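Long-range contacts in thiol peroxidase (Aquifex aeolicus, PDB 2YZH), which probably reduces hydrogen peroxide and organic hydroperoxides at the expense of thioredoxin, protecting the cell against oxidative stress: residues Pro56-Pro61 against Val82-Met87; Glu66-Asn71 against Phe100-Val105. One frame throughout, in Å; residues are numbered along the deposited sequence.

Contact 1. Residues Pro56-Pro61 against Val82-Met87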
ATOM      1  N   PRO D  56       6.673  -5.252  16.823  1.00 14.33           N
ATOM      2  CA  PRO D  56       5.467  -5.791  16.194  1.00 13.92           C
ATOM      3  C   PRO D  56       4.207  -5.065  16.669  1.00 15.22           C
ATOM      4  O   PRO D  56       3.390  -4.635  15.862  1.00 12.56           O
ATOM      5  CB  PRO D  56       5.488  -7.256  16.624  1.00 14.92           C
ATOM      6  CG  PRO D  56       6.944  -7.557  16.676  1.00 14.03           C
ATOM      7  CD  PRO D  56       7.514  -6.334  17.365  1.00 15.42           C
ATOM      8  N   SER D  57       4.050  -4.926  17.982  1.00 16.26           N
ATOM      9  CA  SER D  57       2.873  -4.251  18.522  1.00 17.61           C
ATOM     10  C   SER D  57       2.977  -3.958  20.009  1.00 19.90           C
ATOM     11  O   SER D  57       3.311  -4.839  20.807  1.00 20.78           O
ATOM     12  CB  SER D  57       1.622  -5.092  18.286  1.00 17.06           C
ATOM     13  OG  SER D  57       0.489  -4.494  18.901  1.00 18.53           O
ATOM     14  N   LEU D  58       2.676  -2.719  20.378  1.00 20.17           N
ATOM     15  CA  LEU D  58       2.721  -2.316  21.775  1.00 20.89           C
ATOM     16  C   LEU D  58       1.629  -3.014  22.584  1.00 22.63           C
ATOM     17  O   LEU D  58       1.585  -2.892  23.806  1.00 24.84           O
ATOM     18  CB  LEU D  58       2.570  -0.798  21.890  1.00 19.66           C
ATOM     19  CG  LEU D  58       3.707   0.029  21.281  1.00 21.26           C
ATOM     20  CD1 LEU D  58       3.359   1.509  21.341  1.00 22.97           C
ATOM     21  CD2 LEU D  58       5.002  -0.243  22.036  1.00 21.17           C
ATOM     22  N   ASP D  59       0.744  -3.740  21.907  1.00 22.34           N
ATOM     23  CA  ASP D  59      -0.324  -4.453  22.601  1.00 22.72           C
ATOM     24  C   ASP D  59       0.035  -5.904  22.914  1.00 23.89           C
ATOM     25  O   ASP D  59      -0.843  -6.733  23.164  1.00 25.01           O
ATOM     26  CB  ASP D  59      -1.625  -4.402  21.799  1.00 22.71           C
ATOM     27  CG  ASP D  59      -2.394  -3.114  22.029  1.00 25.59           C
ATOM     28  OD1 ASP D  59      -2.394  -2.625  23.179  1.00 25.55           O
ATOM     29  OD2 ASP D  59      -3.009  -2.597  21.072  1.00 25.85           O
ATOM     30  N   THR D  60       1.329  -6.204  22.884  1.00 23.87           N
ATOM     31  CA  THR D  60       1.814  -7.541  23.208  1.00 24.62           C
ATOM     32  C   THR D  60       2.795  -7.367  24.365  1.00 25.19           C
ATOM     33  O   THR D  60       3.520  -6.371  24.429  1.00 25.24           O
ATOM     34  CB  THR D  60       2.520  -8.214  22.004  1.00 24.44           C
ATOM     35  OG1 THR D  60       3.682  -7.465  21.637  1.00 26.27           O
ATOM     36  CG2 THR D  60       1.574  -8.295  20.816  1.00 24.96           C
ATOM     37  N   PRO D  61       2.824  -8.331  25.301  1.00 25.11           N
ATOM     38  CA  PRO D  61       3.702  -8.306  26.476  1.00 25.20           C
ATOM     39  C   PRO D  61       5.174  -7.993  26.217  1.00 23.78           C
ATOM     40  O   PRO D  61       5.757  -7.144  26.889  1.00 25.71           O
ATOM     41  CB  PRO D  61       3.511  -9.699  27.077  1.00 25.57           C
ATOM     42  CG  PRO D  61       2.100 -10.014  26.726  1.00 26.18           C
ATOM     43  CD  PRO D  61       2.032  -9.574  25.280  1.00 24.94           C
ATOM     44  N   VAL D  82      14.681   9.412  20.852  1.00 22.23           N
ATOM     45  CA  VAL D  82      14.279   8.009  20.762  1.00 20.28           C
ATOM     46  C   VAL D  82      12.810   7.820  20.397  1.00 18.90           C
ATOM     47  O   VAL D  82      11.918   8.367  21.046  1.00 18.08           O
ATOM     48  CB  VAL D  82      14.559   7.279  22.103  1.00 20.80           C
ATOM     49  CG1 VAL D  82      14.281   5.797  21.967  1.00 19.59           C
ATOM     50  CG2 VAL D  82      15.999   7.510  22.522  1.00 20.27           C
ATOM     51  N   THR D  83      12.562   7.021  19.362  1.00 17.67           N
ATOM     52  CA  THR D  83      11.203   6.767  18.909  1.00 14.44           C
ATOM     53  C   THR D  83      10.941   5.272  18.749  1.00 13.60           C
ATOM     54  O   THR D  83      11.729   4.568  18.116  1.00 15.33           O
ATOM     55  CB  THR D  83      10.936   7.438  17.543  1.00 14.39           C
ATOM     56  OG1 THR D  83      11.270   8.832  17.609  1.00 16.92           O
ATOM     57  CG2 THR D  83       9.465   7.298  17.163  1.00 16.19           C
ATOM     58  N   VAL D  84       9.847   4.793  19.334  1.00 14.72           N
ATOM     59  CA  VAL D  84       9.447   3.387  19.208  1.00 14.73           C
ATOM     60  C   VAL D  84       8.392   3.366  18.103  1.00 14.54           C
ATOM     61  O   VAL D  84       7.376   4.050  18.209  1.00 16.46           O
ATOM     62  CB  VAL D  84       8.819   2.845  20.512  1.00 16.73           C
ATOM     63  CG1 VAL D  84       8.332   1.414  20.300  1.00 15.38           C
ATOM     64  CG2 VAL D  84       9.848   2.875  21.638  1.00 19.33           C
ATOM     65  N   VAL D  85       8.626   2.588  17.049  1.00 13.17           N
ATOM     66  CA  VAL D  85       7.698   2.544  15.918  1.00 12.31           C
ATOM     67  C   VAL D  85       7.058   1.184  15.668  1.00 12.89           C
ATOM     68  O   VAL D  85       7.731   0.157  15.715  1.00 12.06           O
ATOM     69  CB  VAL D  85       8.416   2.976  14.619  1.00 11.43           C
ATOM     70  CG1 VAL D  85       7.433   2.982  13.444  1.00 12.49           C
ATOM     71  CG2 VAL D  85       9.029   4.353  14.806  1.00 11.65           C
ATOM     72  N   SER D  86       5.759   1.188  15.386  1.00 13.27           N
ATOM     73  CA  SER D  86       5.033  -0.049  15.102  1.00 13.76           C
ATOM     74  C   SER D  86       3.875   0.247  14.162  1.00 14.19           C
ATOM     75  O   SER D  86       3.616   1.407  13.818  1.00 16.33           O
ATOM     76  CB  SER D  86       4.475  -0.656  16.388  1.00 12.75           C
ATOM     77  OG  SER D  86       3.314   0.046  16.794  1.00 13.79           O
ATOM     78  N   MET D  87       3.170  -0.801  13.753  1.00 12.60           N
ATOM     79  CA  MET D  87       2.034  -0.633  12.865  1.00 13.22           C
ATOM     80  C   MET D  87       0.742  -0.423  13.653  1.00 12.59           C
ATOM     81  O   MET D  87      -0.333  -0.381  13.069  1.00 13.31           O
ATOM     82  CB  MET D  87       1.885  -1.850  11.943  1.00 16.20           C
ATOM     83  CG  MET D  87       3.026  -2.023  10.947  1.00 15.63           C
ATOM     84  SD  MET D  87       3.279  -0.548   9.934  1.00 19.55           S
ATOM     85  CE  MET D  87       2.113  -0.816   8.606  1.00 18.47           C
TER
HETATM   86  O   HOH W   1       4.641  -3.286  13.936  1.00 12.65           O
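L58 and V84 make the apolar part of this buried contact. The L58 side chain leaves its backbone with CG anti to the carbonyl carbon and beside the backbone N (chi1 -65°). CG lies 4.9 Å from V84 CG1. CD1 then continues the chain anti to CA (chi2 174°), while CD2 branches off and makes the approach to V84. CD2 is the tip that touches, 4.1 Å from V84 CG1. The two side chains cross obliquely. L58 also touches Q93 and F96 of helix 90-100.

At the other end the fit is backbone to side chain. S86 CB faces P56 O at 4.2 Å. No direct hydrogen bond joins the two segments. A water bridges them instead: it donates to P56 O at 2.7 Å and accepts from M87 N at 2.9 Å. D88, next in the chain after M87, adds a second bridge, its carboxylate hydrogen-bonded to S57 OG, L58 N and S86 OG.

The loop, set between strand 49-54 and helix 61-73 of the thioredoxin fold, carries P56 and T60 of the peroxiredoxin PxxxTxxC signature. Its cysteine, C63, the predicted sulfenic acid-forming residue, follows in the first turn of the helix and packs on P56. T60 is the N-cap residue of that helix.

The loop also braces itself. S57 starts a type I turn and an ST turn, in which its OG accepts from D59 N at 3.1 Å with an N-H...O angle of 160°. S57 O is gripped twice, by T60 N and by T60 OG1, the latter at 2.8 Å. Within the turn, D59 forms a salt bridge with R95 of the second subunit.

Contact 2. Residues Glu66-Asn71 against Phe100-Val105; sequences ETKKFN and FNIQNV
N71, on helix 61-73, and N104, in the loop after helix 90-100, bring the two backbones closest, with their CA atoms 5.3 Å apart. N71 CG stands anti to the backbone N (chi1 -175°), and the amide reaches into the bend of the loop. Its OD1 accepts from N104 N at 2.8 Å, in the carbonyl plane, with a C=O...N angle of 147°. A weak bond from V105 N reaches the same oxygen. N71 ND2 donates to a water 2.9 Å away. That water also donates to N101 O and accepts from Q103 N, so it ties the amide to two more loop residues. N104 answers in the other direction: its ND2 donates to N71 O at 3.0 Å, from above the carbonyl plane. The two amide planes are 21° apart. An alanine at N71 would probably leave N104 N without its acceptor, V105 N without its weak one and the water short of a partner, with the loop less firmly held.

Next to the polar part, I102 CG2 lies 3.5 Å from N71 OD1. The I102 side chain also touches T67 and F96. The K68 chain is bent at chi2, chi3 and chi4 and crosses the F100 side chain at about a right angle. Its CG meets the ring edge, 3.3 Å from F100 CD2. NZ then makes a weak hydrogen bond to F100 O at 3.0 Å. F100 stacks on F96 of its own helix.

The loop leads from helix 90-100 to strand 106-109, and so closes a beta-alpha-beta crossover from strand 80-86, the parallel neighbour of strand 106-109 in the thioredoxin-fold sheet.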
ATOM      1  N   GLU D  66       9.768  -4.222  26.424  1.00 18.25           N
ATOM      2  CA  GLU D  66      10.896  -3.602  25.743  1.00 18.09           C
ATOM      3  C   GLU D  66      10.789  -2.079  25.811  1.00 16.97           C
ATOM      4  O   GLU D  66      11.762  -1.392  26.118  1.00 16.73           O
ATOM      5  CB  GLU D  66      10.940  -4.035  24.278  1.00 18.26           C
ATOM      6  CG  GLU D  66      12.221  -3.625  23.572  1.00 20.28           C
ATOM      7  CD  GLU D  66      12.150  -3.790  22.065  1.00 19.57           C
ATOM      8  OE1 GLU D  66      11.398  -4.664  21.590  1.00 18.47           O
ATOM      9  OE2 GLU D  66      12.865  -3.051  21.360  1.00 19.39           O
ATOM     10  N   THR D  67       9.599  -1.561  25.520  1.00 18.32           N
ATOM     11  CA  THR D  67       9.363  -0.120  25.535  1.00 19.71           C
ATOM     12  C   THR D  67       9.539   0.495  26.925  1.00 21.37           C
ATOM     13  O   THR D  67      10.103   1.585  27.058  1.00 21.70           O
ATOM     14  CB  THR D  67       7.957   0.211  25.008  1.00 20.73           C
ATOM     15  OG1 THR D  67       7.793  -0.369  23.709  1.00 18.77           O
ATOM     16  CG2 THR D  67       7.767   1.725  24.907  1.00 18.78           C
ATOM     17  N   LYS D  68       9.061  -0.188  27.959  1.00 22.33           N
ATOM     18  CA  LYS D  68       9.216   0.330  29.315  1.00 24.26           C
ATOM     19  C   LYS D  68      10.689   0.364  29.695  1.00 24.51           C
ATOM     20  O   LYS D  68      11.153   1.312  30.325  1.00 23.41           O
ATOM     21  CB  LYS D  68       8.460  -0.536  30.330  1.00 27.64           C
ATOM     22  CG  LYS D  68       6.953  -0.394  30.275  1.00 32.58           C
ATOM     23  CD  LYS D  68       6.531   1.072  30.348  1.00 37.68           C
ATOM     24  CE  LYS D  68       6.858   1.727  31.687  1.00 39.56           C
ATOM     25  NZ  LYS D  68       5.872   1.374  32.754  1.00 41.21           N
ATOM     26  N   LYS D  69      11.423  -0.672  29.296  1.00 24.63           N
ATOM     27  CA  LYS D  69      12.841  -0.772  29.609  1.00 26.51           C
ATOM     28  C   LYS D  69      13.648   0.329  28.922  1.00 26.17           C
ATOM     29  O   LYS D  69      14.548   0.916  29.526  1.00 25.57           O
ATOM     30  CB  LYS D  69      13.366  -2.158  29.214  1.00 29.13           C
ATOM     31  CG  LYS D  69      14.668  -2.548  29.909  1.00 35.14           C
ATOM     32  CD  LYS D  69      14.940  -4.050  29.813  1.00 37.03           C
ATOM     33  CE  LYS D  69      13.823  -4.875  30.455  1.00 39.54           C
ATOM     34  NZ  LYS D  69      14.061  -6.350  30.361  1.00 38.84           N
ATOM     35  N   PHE D  70      13.333   0.616  27.664  1.00 23.84           N
ATOM     36  CA  PHE D  70      14.046   1.675  26.955  1.00 23.16           C
ATOM     37  C   PHE D  70      13.671   3.038  27.528  1.00 21.73           C
ATOM     38  O   PHE D  70      14.500   3.941  27.586  1.00 21.88           O
ATOM     39  CB  PHE D  70      13.742   1.631  25.456  1.00 23.24           C
ATOM     40  CG  PHE D  70      14.711   0.791  24.670  1.00 22.30           C
ATOM     41  CD1 PHE D  70      16.067   1.106  24.660  1.00 21.98           C
ATOM     42  CD2 PHE D  70      14.275  -0.315  23.951  1.00 21.52           C
ATOM     43  CE1 PHE D  70      16.976   0.329  23.945  1.00 21.63           C
ATOM     44  CE2 PHE D  70      15.175  -1.096  23.233  1.00 20.22           C
ATOM     45  CZ  PHE D  70      16.529  -0.773  23.231  1.00 21.24           C
ATOM     46  N   ASN D  71      12.419   3.183  27.951  1.00 21.97           N
ATOM     47  CA  ASN D  71      11.963   4.441  28.533  1.00 24.29           C
ATOM     48  C   ASN D  71      12.769   4.724  29.801  1.00 25.73           C
ATOM     49  O   ASN D  71      13.141   5.867  30.080  1.00 26.29           O
ATOM     50  CB  ASN D  71      10.471   4.360  28.870  1.00 24.39           C
ATOM     51  CG  ASN D  71       9.915   5.681  29.378  1.00 25.18           C
ATOM     52  OD1 ASN D  71       9.885   6.676  28.649  1.00 20.78           O
ATOM     53  ND2 ASN D  71       9.479   5.698  30.637  1.00 24.17           N
ATOM     54  N   PHE D 100       1.120   2.958  30.675  1.00 34.51           N
ATOM     55  CA  PHE D 100       2.496   2.694  31.093  1.00 34.43           C
ATOM     56  C   PHE D 100       3.324   3.939  31.393  1.00 34.62           C
ATOM     57  O   PHE D 100       4.527   3.845  31.636  1.00 34.67           O
ATOM     58  CB  PHE D 100       3.222   1.852  30.038  1.00 34.22           C
ATOM     59  CG  PHE D 100       2.798   0.409  30.015  1.00 35.84           C
ATOM     60  CD1 PHE D 100       1.526   0.048  29.588  1.00 35.82           C
ATOM     61  CD2 PHE D 100       3.673  -0.591  30.429  1.00 36.36           C
ATOM     62  CE1 PHE D 100       1.130  -1.290  29.570  1.00 35.99           C
ATOM     63  CE2 PHE D 100       3.290  -1.933  30.416  1.00 36.49           C
ATOM     64  CZ  PHE D 100       2.014  -2.281  29.985  1.00 36.35           C
ATOM     65  N   ASN D 101       2.678   5.099  31.372  1.00 34.05           N
ATOM     66  CA  ASN D 101       3.351   6.366  31.645  1.00 34.40           C
ATOM     67  C   ASN D 101       4.701   6.504  30.937  1.00 33.19           C
ATOM     68  O   ASN D 101       5.739   6.645  31.580  1.00 32.23           O
ATOM     69  CB  ASN D 101       3.549   6.541  33.154  1.00 36.39           C
ATOM     70  CG  ASN D 101       4.159   7.883  33.505  1.00 36.96           C
ATOM     71  OD1 ASN D 101       3.603   8.933  33.183  1.00 38.43           O
ATOM     72  ND2 ASN D 101       5.311   7.855  34.165  1.00 37.11           N
ATOM     73  N   ILE D 102       4.682   6.467  29.610  1.00 31.65           N
ATOM     74  CA  ILE D 102       5.908   6.600  28.831  1.00 30.33           C
ATOM     75  C   ILE D 102       6.124   8.078  28.517  1.00 30.61           C
ATOM     76  O   ILE D 102       5.378   8.666  27.732  1.00 30.48           O
ATOM     77  CB  ILE D 102       5.810   5.805  27.509  1.00 30.35           C
ATOM     78  CG1 ILE D 102       5.558   4.327  27.814  1.00 28.84           C
ATOM     79  CG2 ILE D 102       7.097   5.956  26.706  1.00 29.02           C
ATOM     80  CD1 ILE D 102       6.692   3.664  28.570  1.00 26.15           C
ATOM     81  N   GLN D 103       7.150   8.673  29.124  1.00 29.50           N
ATOM     82  CA  GLN D 103       7.430  10.092  28.920  1.00 30.40           C
ATOM     83  C   GLN D 103       8.824  10.401  28.381  1.00 29.04           C
ATOM     84  O   GLN D 103       9.060  11.488  27.857  1.00 30.65           O
ATOM     85  CB  GLN D 103       7.248  10.854  30.237  1.00 33.30           C
ATOM     86  CG  GLN D 103       5.927  10.610  30.954  1.00 36.72           C
ATOM     87  CD  GLN D 103       4.734  11.129  30.180  1.00 40.02           C
ATOM     88  OE1 GLN D 103       4.697  12.293  29.781  1.00 41.75           O
ATOM     89  NE2 GLN D 103       3.743  10.267  29.971  1.00 41.58           N
ATOM     90  N   ASN D 104       9.751   9.458  28.510  1.00 26.11           N
ATOM     91  CA  ASN D 104      11.117   9.689  28.058  1.00 24.59           C
ATOM     92  C   ASN D 104      11.382   9.347  26.599  1.00 24.25           C
ATOM     93  O   ASN D 104      12.406   9.737  26.044  1.00 23.51           O
ATOM     94  CB  ASN D 104      12.092   8.928  28.952  1.00 25.92           C
ATOM     95  CG  ASN D 104      11.947   9.308  30.406  1.00 29.81           C
ATOM     96  OD1 ASN D 104      11.946  10.495  30.747  1.00 28.69           O
ATOM     97  ND2 ASN D 104      11.820   8.309  31.272  1.00 28.72           N
ATOM     98  N   VAL D 105      10.471   8.604  25.985  1.00 22.83           N
ATOM     99  CA  VAL D 105      10.620   8.245  24.584  1.00 21.03           C
ATOM    100  C   VAL D 105       9.307   8.529  23.874  1.00 20.80           C
ATOM    101  O   VAL D 105       8.264   8.681  24.514  1.00 21.37           O
ATOM    102  CB  VAL D 105      10.988   6.752  24.403  1.00 23.26           C
ATOM    103  CG1 VAL D 105      12.306   6.458  25.104  1.00 22.58           C
ATOM    104  CG2 VAL D 105       9.889   5.868  24.944  1.00 22.13           C
TER
HETATM  105  O   HOH W   2       8.015   7.943  31.805  1.00 23.06           O

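The segments alternate along the chain: 56-61, 66-71, 82-87, then 100-105. The two contacts are therefore interlocked, with centres about 11 Å apart. They also touch directly. L58 CD2 of contact 1 lies 3.3 Å from T67 OG1 of contact 2, and V82 CG1 lies 3.8 Å from V105 CG1. Helix 61-73 starts in the loop of contact 1, carries a segment of contact 2, and is followed by strand 80-86. Contact 1 sits beside predicted active-site C63. Contact 2 holds the loop that follows helix 90-100; C97, the predicted disulfide partner of C63, is on that helix. That disulfide is not formed here.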